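Local coordinates for protein 3-deoxy-D-manno-octulosonate 8-phosphate phosphatase KdsC (Xanthomonas campestris pv. campestris, PDB 4NAV) that probably hydrolyses 3-deoxy-D-manno-octulosonate 8-phosphate to 3-deoxy-D-manno-octulosonate and inorganic phosphate, a magnesium-dependent step of lipopolysaccharide biosynthesis, at residues 148-153 against 159-164; 19-24 against 106-111; 56-61 against 174-179. All blocks are in the same frame, centred on the assembly; numbering follows the deposited sequence.

Interaction 1: residues 148-153 against 159-164; sequences WHTRAR and AREVCD
Glu161 reaches out from its helix and grips two successive backbone amides of the preceding loop, tying that loop back to helix 158-169. Arg151 N donates to Glu161 OE2 and Ala152 N to Glu161 OE1, both at 2.9 Å and nearly straight, each oxygen accepting through its syn lone pair, on the side facing the other oxygen. The extended chain of Glu161, CG anti to the backbone N (chi1 -167°), delivers the carboxylate there. The guanidinium of Arg151 folds back over this carboxylate, its plane only 14° from that of the acid, with CZ 3.4 Å from Glu161 OE2. Because that oxygen sits above the guanidinium, the salt bridge is one of charge without a directed N-H. A water links OE2 to Trp148 NE1, meeting the indole at its edge. Thr150 OG1 donates to Ala152 O two residues on (2.7 Å). Beyond the polar group, Val162 CG2 packs on Thr150 CG2 at 3.7 Å, and Trp148 CH2 lies 4.1 Å from Val162 CG1. The Thr150 side chain is about 9 Å from that of Asp118, a predicted magnesium ligand. Trp148, Thr150 and Val162 settle on strands 131-133 and 113-116, while the other side of helix 158-169 packs on helix 50-61.

Interaction 2: residues 19-24 against 106-111; sequences RVRLAC and HGLSLD
Leu108 and Leu22 meet where a beta-alpha-beta crossover of the Rossmann-like HAD core returns to the sheet: helix 95-105 has ended, and the chain is about to enter strand 113-116 beside strand 22-25. Gly107, with positive phi, is the C-prime residue of a Schellman motif that closes the helix, its next residue bonding back as Leu108 N to Cys103 O. The Leu108 side chain then points at the start of strand 22-25. Its CD1 lies 3.8 Å from Leu22 CB, and both methyls meet Arg21 CB, CD1 at 3.9 Å and CD2 at 4.0 Å. CB is the part of Arg21 that touches Leu108; bends at chi2 and chi3 carry the guanidinium off toward Gly63 and Gln170, where its hydrogen bonds are weak. At the other end Arg19 sends an extended chain across Asp111, starting from a CG placed between the backbone N and carbonyl carbon (chi1 64°). Asp111 OD2 stands over one face of the guanidinium, offset toward its rim and 3.8 Å from Arg19 NH1, with the two planes 30° apart. Lying at the protein surface, and with no N-H directed at the oxygen, this long salt bridge probably adds only modest attraction; the more definite fit across the two segments is the aliphatic one made by Leu108.

Interaction 3: residues 56-61 against 174-179; sequences LKQLEH and DSIIAR
Gln58 and Ile176 make the buried half of this helix-to-helix contact, and His61 and Arg179 the exposed half. On the inner side the Gln58 chain turns sharply at chi2 (-92°), carrying its amide out toward the opposite helix. There NE2 lies against both branches of Ile176, nearest to CG2 and also 3.5 Å from Ile176 CD1, so that a polar group rests on a purely aliphatic surface. The amide oxygen, Gln58 OE1, accepts a weak hydrogen bond from Gln54 NE2, one turn earlier in the same helix. Leu120 of a second subunit packs on both Gln58 and Ile176, and Leu167 of helix 158-169 also touches Gln58. This side is therefore enclosed by the subunit interface as well as by the chain itself.

The segments belong to helix 50-61, which lies against the central parallel sheet of the HAD fold, and to the C-terminal helix 173-180. Their local axes make an angle of 109° and come no closer than 12.0 Å, a wide separation bridged by side chains.

Toward solvent, His61 and Arg179 approach from opposite directions. Some atoms of this pair are modelled too close together, so the details of their overlap are doubtful. As modelled, His61 has CG anti to its backbone N (chi1 -161°), which brings the imidazole out to the guanidinium, and Arg179, bent at chi3, places NH2 over one face of the ring. Between the two halves, Gln58 OE1 lies at the edge of the guanidinium, near its plane, but remains 4.1 Å from Arg179 NH2.

Helix 158-169 ties interactions 1 and 3 together: Cys163, on the helix of interaction 1, packs against Leu56 and Leu59 of helix 50-61. Leu59 also meets Ala23, so helix 50-61 reaches the strand used in interaction 2. Interactions 1 and 3 are partly buried and both touch the second subunit, whereas interaction 2 lies at the surface of its own chain. Their chemistry differs accordingly. Interaction 1 combines directed backbone-to-carboxylate bonds with packing on the sheet; interaction 2 has the aliphatic contacts of one leucine and a long charge pair; interaction 3 sets an amide against an aliphatic side chain, with a histidine-arginine pair outside.

Interaction 1: residues 148-153 against 159-164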
loop_
_atom_site.group_PDB
_atom_site.type_symbol
_atom_site.label_atom_id
_atom_site.label_comp_id
_atom_site.label_asym_id
_atom_site.label_seq_id
_atom_site.Cartn_x
_atom_site.Cartn_y
_atom_site.Cartn_z
ATOM N N TRP A 148 20.393 16.866 -0.245
ATOM C CA TRP A 148 19.059 17.045 0.340
ATOM C C TRP A 148 18.181 15.804 0.153
ATOM O O TRP A 148 17.821 15.456 -0.963
ATOM C CB TRP A 148 18.390 18.304 -0.220
ATOM C CG TRP A 148 17.037 18.569 0.308
ATOM C CD1 TRP A 148 16.461 18.055 1.426
ATOM C CD2 TRP A 148 16.091 19.475 -0.244
ATOM N NE1 TRP A 148 15.185 18.553 1.583
ATOM C CE2 TRP A 148 14.946 19.437 0.567
ATOM C CE3 TRP A 148 16.099 20.305 -1.359
ATOM C CZ2 TRP A 148 13.845 20.186 0.300
ATOM C CZ3 TRP A 148 14.991 21.037 -1.640
ATOM C CH2 TRP A 148 13.873 20.969 -0.818
ATOM N N HIS A 149 17.849 15.140 1.256
ATOM C CA HIS A 149 16.945 14.005 1.241
ATOM C C HIS A 149 15.722 14.385 2.029
ATOM O O HIS A 149 15.859 14.874 3.126
ATOM C CB HIS A 149 17.595 12.791 1.917
ATOM C CG HIS A 149 18.880 12.340 1.282
ATOM N ND1 HIS A 149 19.548 11.207 1.688
ATOM C CD2 HIS A 149 19.618 12.864 0.273
ATOM C CE1 HIS A 149 20.644 11.056 0.964
ATOM N NE2 HIS A 149 20.707 12.047 0.095
ATOM N N THR A 150 14.534 14.135 1.504
ATOM C CA THR A 150 13.346 14.334 2.280
ATOM C C THR A 150 13.233 13.264 3.354
ATOM O O THR A 150 13.677 12.124 3.198
ATOM C CB THR A 150 12.082 14.300 1.401
ATOM O OG1 THR A 150 11.936 13.028 0.749
ATOM C CG2 THR A 150 12.149 15.410 0.353
ATOM N N ARG A 151 12.572 13.612 4.440
ATOM C CA ARG A 151 12.219 12.606 5.431
ATOM C C ARG A 151 11.233 11.594 4.822
ATOM O O ARG A 151 11.351 10.422 5.058
ATOM C CB ARG A 151 11.628 13.261 6.690
ATOM C CG ARG A 151 12.675 13.858 7.619
ATOM C CD ARG A 151 12.098 14.920 8.558
ATOM N NE ARG A 151 12.314 16.288 8.056
ATOM C CZ ARG A 151 11.386 17.107 7.543
ATOM N NH1 ARG A 151 10.101 16.751 7.443
ATOM N NH2 ARG A 151 11.748 18.317 7.122
ATOM N N ALA A 152 10.253 12.065 4.064
ATOM C CA ALA A 152 9.203 11.187 3.541
ATOM C C ALA A 152 9.623 10.460 2.277
ATOM O O ALA A 152 10.531 10.874 1.564
ATOM C CB ALA A 152 7.910 11.963 3.286
ATOM N N ARG A 153 8.874 9.410 1.992
ATOM C CA ARG A 153 9.090 8.546 0.838
ATOM C C ARG A 153 8.301 9.015 -0.365
ATOM O O ARG A 153 7.271 9.688 -0.245
ATOM C CB ARG A 153 8.666 7.100 1.180
ATOM C CG ARG A 153 9.482 6.506 2.335
ATOM C CD ARG A 153 9.260 5.060 2.750
ATOM N NE ARG A 153 10.568 4.428 2.965
ATOM C CZ ARG A 153 10.815 3.125 2.877
ATOM N NH1 ARG A 153 9.856 2.269 2.533
ATOM N NH2 ARG A 153 12.039 2.679 3.126
ATOM N N ALA A 159 7.275 14.853 -2.253
ATOM C CA ALA A 159 7.210 16.038 -3.088
ATOM C C ALA A 159 6.549 17.241 -2.365
ATOM O O ALA A 159 6.989 18.374 -2.521
ATOM C CB ALA A 159 6.480 15.725 -4.391
ATOM N N ARG A 160 5.519 16.989 -1.572
ATOM C CA ARG A 160 4.950 18.035 -0.768
ATOM C C ARG A 160 6.017 18.579 0.157
ATOM O O ARG A 160 6.152 19.802 0.325
ATOM C CB ARG A 160 3.776 17.520 0.069
ATOM C CG ARG A 160 3.176 18.544 1.036
ATOM C CD ARG A 160 2.802 19.828 0.299
ATOM N NE ARG A 160 1.978 20.706 1.138
ATOM C CZ ARG A 160 0.681 20.524 1.397
ATOM N NH1 ARG A 160 0.022 19.466 0.912
ATOM N NH2 ARG A 160 0.046 21.404 2.157
ATOM N N GLU A 161 6.803 17.688 0.741
ATOM C CA GLU A 161 7.855 18.129 1.653
ATOM C C GLU A 161 8.797 19.114 0.968
ATOM O O GLU A 161 9.251 20.081 1.584
ATOM C CB GLU A 161 8.614 16.932 2.229
ATOM C CG GLU A 161 9.510 17.290 3.404
ATOM C CD GLU A 161 10.315 16.097 3.887
ATOM O OE1 GLU A 161 9.776 14.935 3.920
ATOM O OE2 GLU A 161 11.505 16.309 4.227
ATOM N N VAL A 162 9.088 18.858 -0.298
ATOM C CA VAL A 162 9.924 19.738 -1.066
ATOM C C VAL A 162 9.189 21.048 -1.311
ATOM O O VAL A 162 9.724 22.123 -1.047
ATOM C CB VAL A 162 10.303 19.084 -2.408
ATOM C CG1 VAL A 162 10.836 20.100 -3.420
ATOM C CG2 VAL A 162 11.342 18.022 -2.172
ATOM N N CYS A 163 7.979 20.960 -1.848
ATOM C CA CYS A 163 7.181 22.145 -2.086
ATOM C C CYS A 163 7.135 23.051 -0.846
ATOM O O CYS A 163 7.402 24.245 -0.925
ATOM C CB CYS A 163 5.796 21.741 -2.517
ATOM S SG CYS A 163 5.744 20.884 -4.137
ATOM N N ASP A 164 6.875 22.471 0.317
ATOM C CA ASP A 164 6.793 23.272 1.537
ATOM C C ASP A 164 8.082 24.048 1.834
ATOM O O ASP A 164 8.037 25.243 2.157
ATOM C CB ASP A 164 6.451 22.388 2.703
ATOM C CG ASP A 164 5.056 21.796 2.608
ATOM O OD1 ASP A 164 4.225 22.293 1.812
ATOM O OD2 ASP A 164 4.769 20.856 3.382
HETATM O O HOH W 1 12.966 18.247 3.689
#

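Interaction 2: residues 19-24 against 106-111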
loop_
_atom_site.group_PDB
_atom_site.type_symbol
_atom_site.label_atom_id
_atom_site.label_comp_id
_atom_site.label_asym_id
_atom_site.label_seq_id
_atom_site.Cartn_x
_atom_site.Cartn_y
_atom_site.Cartn_z
ATOM N N ARG A 19 15.650 30.829 -4.574
ATOM C CA ARG A 19 15.791 31.340 -5.932
ATOM C C ARG A 19 15.283 30.374 -6.998
ATOM O O ARG A 19 15.502 30.568 -8.170
ATOM C CB ARG A 19 17.226 31.814 -6.199
ATOM C CG ARG A 19 18.325 30.784 -6.164
ATOM C CD ARG A 19 19.662 31.509 -6.395
ATOM N NE ARG A 19 20.872 30.900 -5.850
ATOM C CZ ARG A 19 21.409 29.714 -6.168
ATOM N NH1 ARG A 19 20.814 28.864 -7.007
ATOM N NH2 ARG A 19 22.551 29.362 -5.585
ATOM N N VAL A 20 14.597 29.329 -6.557
ATOM C CA VAL A 20 14.039 28.353 -7.450
ATOM C C VAL A 20 12.878 28.939 -8.237
ATOM O O VAL A 20 11.892 29.351 -7.673
ATOM C CB VAL A 20 13.534 27.124 -6.667
ATOM C CG1 VAL A 20 12.617 26.254 -7.527
ATOM C CG2 VAL A 20 14.709 26.335 -6.133
ATOM N N ARG A 21 12.999 28.894 -9.558
ATOM C CA ARG A 21 11.969 29.364 -10.473
ATOM C C ARG A 21 11.390 28.245 -11.292
ATOM O O ARG A 21 10.316 28.392 -11.900
ATOM C CB ARG A 21 12.563 30.404 -11.418
ATOM C CG ARG A 21 13.239 31.559 -10.686
ATOM C CD ARG A 21 12.358 32.617 -10.073
ATOM N NE ARG A 21 10.932 32.307 -9.966
ATOM C CZ ARG A 21 10.134 32.440 -8.893
ATOM N NH1 ARG A 21 10.563 32.801 -7.684
ATOM N NH2 ARG A 21 8.840 32.180 -9.033
ATOM N N LEU A 22 12.111 27.139 -11.361
ATOM C CA LEU A 22 11.620 25.984 -12.109
ATOM C C LEU A 22 11.839 24.766 -11.242
ATOM O O LEU A 22 12.945 24.520 -10.753
ATOM C CB LEU A 22 12.348 25.872 -13.438
ATOM C CG LEU A 22 12.145 24.558 -14.200
ATOM C CD1 LEU A 22 10.739 24.485 -14.751
ATOM C CD2 LEU A 22 13.150 24.431 -15.322
ATOM N N ALA A 23 10.769 24.003 -11.037
ATOM C CA ALA A 23 10.820 22.786 -10.210
ATOM C C ALA A 23 10.449 21.597 -11.071
ATOM O O ALA A 23 9.331 21.534 -11.588
ATOM C CB ALA A 23 9.866 22.905 -9.040
ATOM N N CYS A 24 11.378 20.656 -11.236
ATOM C CA CYS A 24 11.140 19.489 -12.087
ATOM C C CYS A 24 11.100 18.261 -11.244
ATOM O O CYS A 24 11.872 18.135 -10.309
ATOM C CB CYS A 24 12.260 19.339 -13.099
ATOM S SG CYS A 24 12.499 20.781 -14.140
ATOM N N HIS A 106 12.215 29.468 -20.565
ATOM C CA HIS A 106 11.726 30.389 -19.524
ATOM C C HIS A 106 12.764 31.475 -19.164
ATOM O O HIS A 106 12.575 32.239 -18.231
ATOM C CB HIS A 106 11.332 29.604 -18.263
ATOM C CG HIS A 106 10.136 28.713 -18.432
ATOM N ND1 HIS A 106 8.839 29.173 -18.343
ATOM C CD2 HIS A 106 10.047 27.379 -18.650
ATOM C CE1 HIS A 106 8.003 28.166 -18.523
ATOM N NE2 HIS A 106 8.710 27.067 -18.710
ATOM N N GLY A 107 13.862 31.513 -19.909
ATOM C CA GLY A 107 14.944 32.453 -19.659
ATOM C C GLY A 107 15.616 32.282 -18.299
ATOM O O GLY A 107 15.867 33.269 -17.616
ATOM N N LEU A 108 15.956 31.040 -17.939
ATOM C CA LEU A 108 16.531 30.729 -16.639
ATOM C C LEU A 108 17.917 30.117 -16.734
ATOM O O LEU A 108 18.321 29.649 -17.790
ATOM C CB LEU A 108 15.621 29.756 -15.898
ATOM C CG LEU A 108 14.198 30.275 -15.695
ATOM C CD1 LEU A 108 13.357 29.210 -15.029
ATOM C CD2 LEU A 108 14.183 31.549 -14.865
ATOM N N SER A 109 18.648 30.166 -15.622
ATOM C CA SER A 109 19.907 29.423 -15.466
ATOM C C SER A 109 19.626 28.074 -14.840
ATOM O O SER A 109 18.575 27.909 -14.230
ATOM C CB SER A 109 20.860 30.142 -14.524
ATOM O OG SER A 109 21.730 30.973 -15.242
ATOM N N LEU A 110 20.595 27.160 -14.914
ATOM C CA LEU A 110 20.532 25.929 -14.128
ATOM C C LEU A 110 20.528 26.182 -12.627
ATOM O O LEU A 110 19.913 25.411 -11.857
ATOM C CB LEU A 110 21.693 25.005 -14.449
ATOM C CG LEU A 110 21.614 24.333 -15.826
ATOM C CD1 LEU A 110 22.901 23.546 -16.113
ATOM C CD2 LEU A 110 20.366 23.456 -15.942
ATOM N N ASP A 111 21.154 27.274 -12.191
ATOM C CA ASP A 111 21.189 27.546 -10.765
ATOM C C ASP A 111 19.830 27.991 -10.225
ATOM O O ASP A 111 19.678 28.173 -9.030
ATOM C CB ASP A 111 22.326 28.502 -10.388
ATOM C CG ASP A 111 21.989 29.964 -10.615
ATOM O OD1 ASP A 111 21.330 30.331 -11.609
ATOM O OD2 ASP A 111 22.426 30.788 -9.796
#

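Interaction 3: residues 56-61 against 174-179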
loop_
_atom_site.group_PDB
_atom_site.type_symbol
_atom_site.label_atom_id
_atom_site.label_comp_id
_atom_site.label_asym_id
_atom_site.label_seq_id
_atom_site.Cartn_x
_atom_site.Cartn_y
_atom_site.Cartn_z
ATOM N N LEU A 56 2.126 20.858 -5.423
ATOM C CA LEU A 56 2.533 21.258 -6.748
ATOM C C LEU A 56 1.756 22.460 -7.274
ATOM O O LEU A 56 2.323 23.357 -7.875
ATOM C CB LEU A 56 2.433 20.061 -7.686
ATOM C CG LEU A 56 3.441 18.953 -7.329
ATOM C CD1 LEU A 56 3.115 17.707 -8.118
ATOM C CD2 LEU A 56 4.872 19.366 -7.586
ATOM N N LYS A 57 0.447 22.453 -7.061
ATOM C CA LYS A 57 -0.403 23.582 -7.373
ATOM C C LYS A 57 0.099 24.856 -6.679
ATOM O O LYS A 57 0.085 25.935 -7.261
ATOM C CB LYS A 57 -1.831 23.297 -6.927
ATOM C CG LYS A 57 -2.604 22.440 -7.893
ATOM C CD LYS A 57 -3.988 22.129 -7.351
ATOM C CE LYS A 57 -4.775 21.292 -8.352
ATOM N NZ LYS A 57 -6.075 20.765 -7.846
ATOM N N GLN A 58 0.579 24.710 -5.452
ATOM C CA GLN A 58 0.970 25.862 -4.672
ATOM C C GLN A 58 2.224 26.478 -5.205
ATOM O O GLN A 58 2.355 27.716 -5.219
ATOM C CB GLN A 58 1.168 25.452 -3.261
ATOM C CG GLN A 58 -0.063 24.793 -2.730
ATOM C CD GLN A 58 -0.971 25.740 -2.071
ATOM O OE1 GLN A 58 -1.966 26.192 -2.653
ATOM N NE2 GLN A 58 -0.615 26.105 -0.837
ATOM N N LEU A 59 3.140 25.626 -5.660
ATOM C CA LEU A 59 4.288 26.096 -6.426
ATOM C C LEU A 59 3.831 26.855 -7.666
ATOM O O LEU A 59 4.274 27.972 -7.912
ATOM C CB LEU A 59 5.177 24.950 -6.847
ATOM C CG LEU A 59 6.046 24.295 -5.790
ATOM C CD1 LEU A 59 6.946 23.286 -6.447
ATOM C CD2 LEU A 59 6.898 25.297 -5.010
ATOM N N GLU A 60 2.897 26.283 -8.418
ATOM C CA GLU A 60 2.448 26.977 -9.600
ATOM C C GLU A 60 1.810 28.327 -9.164
ATOM O O GLU A 60 2.132 29.375 -9.704
ATOM C CB GLU A 60 1.519 26.115 -10.458
ATOM C CG GLU A 60 1.483 26.501 -11.948
ATOM C CD GLU A 60 2.734 26.100 -12.753
ATOM O OE1 GLU A 60 3.320 25.027 -12.490
ATOM O OE2 GLU A 60 3.119 26.880 -13.665
ATOM N N HIS A 61 0.947 28.281 -8.159
ATOM C CA HIS A 61 0.259 29.453 -7.642
ATOM C C HIS A 61 1.217 30.525 -7.137
ATOM O O HIS A 61 0.891 31.726 -7.172
ATOM C CB HIS A 61 -0.673 29.007 -6.517
ATOM C CG HIS A 61 -1.754 29.973 -6.184
ATOM N ND1 HIS A 61 -1.626 30.923 -5.197
ATOM C CD2 HIS A 61 -2.991 30.123 -6.705
ATOM C CE1 HIS A 61 -2.740 31.624 -5.130
ATOM N NE2 HIS A 61 -3.587 31.155 -6.029
ATOM N N ASP A 174 2.519 32.229 4.810
ATOM C CA ASP A 174 1.534 33.054 5.517
ATOM C C ASP A 174 0.359 33.390 4.628
ATOM O O ASP A 174 -0.790 33.381 5.088
ATOM C CB ASP A 174 2.166 34.336 6.037
ATOM C CG ASP A 174 2.971 34.118 7.312
ATOM O OD1 ASP A 174 3.179 32.968 7.724
ATOM O OD2 ASP A 174 3.384 35.125 7.927
ATOM N N SER A 175 0.641 33.701 3.365
ATOM C CA SER A 175 -0.406 34.117 2.466
ATOM C C SER A 175 -1.175 32.905 1.938
ATOM O O SER A 175 -2.399 32.981 1.695
ATOM C CB SER A 175 0.168 34.983 1.342
ATOM O OG SER A 175 0.614 34.199 0.261
ATOM N N ILE A 176 -0.487 31.766 1.810
ATOM C CA ILE A 176 -1.159 30.537 1.451
ATOM C C ILE A 176 -2.229 30.217 2.482
ATOM O O ILE A 176 -3.397 30.028 2.145
ATOM C CB ILE A 176 -0.180 29.383 1.293
ATOM C CG1 ILE A 176 0.480 29.476 -0.079
ATOM C CG2 ILE A 176 -0.900 28.055 1.395
ATOM C CD1 ILE A 176 1.725 28.628 -0.213
ATOM N N ILE A 177 -1.830 30.199 3.739
ATOM C CA ILE A 177 -2.772 30.001 4.832
ATOM C C ILE A 177 -3.916 31.000 4.863
ATOM O O ILE A 177 -5.054 30.634 5.123
ATOM C CB ILE A 177 -2.017 29.966 6.185
ATOM C CG1 ILE A 177 -1.507 28.524 6.422
ATOM C CG2 ILE A 177 -2.900 30.395 7.357
ATOM C CD1 ILE A 177 -0.233 28.484 7.229
ATOM N N ALA A 178 -3.618 32.263 4.634
ATOM C CA ALA A 178 -4.648 33.305 4.678
ATOM C C ALA A 178 -5.673 33.082 3.576
ATOM O O ALA A 178 -6.863 33.252 3.787
ATOM C CB ALA A 178 -4.018 34.686 4.568
ATOM N N ARG A 179 -5.220 32.659 2.401
ATOM C CA ARG A 179 -6.184 32.390 1.328
ATOM C C ARG A 179 -7.152 31.246 1.687
ATOM O O ARG A 179 -8.328 31.302 1.364
ATOM C CB ARG A 179 -5.472 32.132 0.015
ATOM C CG ARG A 179 -6.412 31.829 -1.148
ATOM C CD ARG A 179 -5.715 31.998 -2.482
ATOM N NE ARG A 179 -4.269 31.953 -2.298
ATOM C CZ ARG A 179 -3.492 30.880 -2.445
ATOM N NH1 ARG A 179 -2.172 31.016 -2.216
ATOM N NH2 ARG A 179 -3.987 29.705 -2.832
#